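Local coordinates for protein epsin-1 (Saccharomyces cerevisiae, PDB 5LOZ) that binds phosphoinositide-rich membranes through its ENTH domain and is required for endocytosis and for localization of actin, at residues 43-46 / 47-50. Residues are numbered along the deposited sequence; the frame is centred on the assembly and turned at random.
Sequences MDML and DKRL
Asp44 and Lys48 sit one turn apart on helix 36-50 and are joined by a salt bridge. Lys48 NZ lies 2.7 Å from Asp44 OD2 and meets it nearly along its C-O axis. Lys48 CG stands anti to the carbonyl carbon (chi1 -73°), which turns the chain back along the helix; the extended chain then reaches the carboxylate. On the way its CG passes 3.5 Å from Asp44 O. Both residues are exposed, so this is the solvent side of the helix.

Met45 lies between this side and helix 5-13, where it touches Val10. Its bent chain brings CE to 4.0 Å from Lys48 CD; the two chains run at about a right angle. Met45 SD lies over one face of the Arg49 guanidinium, a loose contact at 4.4 Å from NE. Arg49 NE and NH2 hydrogen-bond to Thr14 OG1 and Arg11 O.

The buried face packs tightly against neighbouring helices. Leu46 and Leu50 meet helix 57-73. The Met43 side chain goes to Trp81, while its carbonyl O bonds Asp47 N. Leu50 CB lies 3.5 Å from Leu46 O. Leu46 O accepts the hydrogen bond from Leu50 N at 3.1 Å.

Four successive i to i+4 backbone hydrogen bonds run along these two turns. With Met43, Leu46 and Leu50 buried and Asp44 and Lys48 exposed, the segment is an amphipathic part of the ENTH superhelix, the exposed charges probably largely balancing each other.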
loop_
_atom_site.group_PDB
_atom_site.type_symbol
_atom_site.label_atom_id
_atom_site.label_comp_id
_atom_site.label_asym_id
_atom_site.label_seq_id
_atom_site.Cartn_x
_atom_site.Cartn_y
_atom_site.Cartn_z
ATOM N N MET A 43 -6.838 -4.411 -4.326
ATOM C CA MET A 43 -5.909 -3.749 -5.224
ATOM C C MET A 43 -6.535 -2.564 -5.936
ATOM O O MET A 43 -5.894 -1.540 -6.098
ATOM C CB MET A 43 -5.248 -4.724 -6.228
ATOM C CG MET A 43 -4.436 -5.846 -5.580
ATOM S SD MET A 43 -3.590 -5.398 -4.025
ATOM C CE MET A 43 -2.195 -4.538 -4.673
ATOM N N ASP A 44 -7.801 -2.687 -6.334
ATOM C CA ASP A 44 -8.492 -1.583 -7.008
ATOM C C ASP A 44 -8.692 -0.336 -6.115
ATOM O O ASP A 44 -8.508 0.795 -6.598
ATOM C CB ASP A 44 -9.828 -2.007 -7.575
ATOM C CG ASP A 44 -10.485 -0.885 -8.392
ATOM O OD1 ASP A 44 -9.968 -0.562 -9.490
ATOM O OD2 ASP A 44 -11.487 -0.313 -7.909
ATOM N N MET A 45 -9.071 -0.549 -4.852
ATOM C CA MET A 45 -9.209 0.574 -3.900
ATOM C C MET A 45 -7.835 1.206 -3.615
ATOM O O MET A 45 -7.699 2.401 -3.571
ATOM C CB MET A 45 -9.853 0.100 -2.595
ATOM C CG MET A 45 -10.060 1.244 -1.551
ATOM S SD MET A 45 -11.053 2.680 -2.168
ATOM C CE MET A 45 -12.240 1.796 -3.108
ATOM N N LEU A 46 -6.816 0.367 -3.455
ATOM C CA LEU A 46 -5.440 0.835 -3.269
ATOM C C LEU A 46 -4.973 1.677 -4.439
ATOM O O LEU A 46 -4.333 2.699 -4.261
ATOM C CB LEU A 46 -4.505 -0.392 -3.028
ATOM C CG LEU A 46 -3.889 -0.749 -1.672
ATOM C CD1 LEU A 46 -4.539 -0.112 -0.438
ATOM C CD2 LEU A 46 -3.608 -2.249 -1.538
ATOM N N ASP A 47 -5.323 1.276 -5.663
ATOM C CA ASP A 47 -4.995 2.063 -6.830
ATOM C C ASP A 47 -5.682 3.434 -6.831
ATOM O O ASP A 47 -5.052 4.440 -7.144
ATOM C CB ASP A 47 -5.350 1.322 -8.139
ATOM C CG ASP A 47 -4.799 2.047 -9.401
ATOM O OD1 ASP A 47 -3.624 2.537 -9.392
ATOM O OD2 ASP A 47 -5.533 2.098 -10.405
ATOM N N LYS A 48 -6.970 3.454 -6.504
ATOM C CA LYS A 48 -7.692 4.713 -6.323
ATOM C C LYS A 48 -7.052 5.632 -5.288
ATOM O O LYS A 48 -6.937 6.811 -5.512
ATOM C CB LYS A 48 -9.164 4.466 -5.964
ATOM C CG LYS A 48 -9.990 3.956 -7.148
ATOM C CD LYS A 48 -11.254 3.274 -6.700
ATOM C CE LYS A 48 -12.110 2.868 -7.900
ATOM N NZ LYS A 48 -13.099 1.839 -7.473
ATOM N N ARG A 49 -6.661 5.088 -4.154
ATOM C CA ARG A 49 -6.111 5.897 -3.067
ATOM C C ARG A 49 -4.777 6.543 -3.502
ATOM O O ARG A 49 -4.531 7.713 -3.257
ATOM C CB ARG A 49 -5.903 5.056 -1.798
ATOM C CG ARG A 49 -7.138 4.583 -1.091
ATOM C CD ARG A 49 -7.959 5.712 -0.556
ATOM N NE ARG A 49 -8.777 5.341 0.572
ATOM C CZ ARG A 49 -9.910 5.917 0.939
ATOM N NH1 ARG A 49 -10.451 6.892 0.225
ATOM N NH2 ARG A 49 -10.524 5.487 2.029
ATOM N N LEU A 50 -3.940 5.746 -4.173
ATOM C CA LEU A 50 -2.637 6.180 -4.694
ATOM C C LEU A 50 -2.744 7.340 -5.659
ATOM O O LEU A 50 -1.833 8.146 -5.785
ATOM C CB LEU A 50 -1.969 5.008 -5.446
ATOM C CG LEU A 50 -0.701 4.343 -4.957
ATOM C CD1 LEU A 50 -0.415 4.673 -3.557
ATOM C CD2 LEU A 50 -0.684 2.767 -5.304
#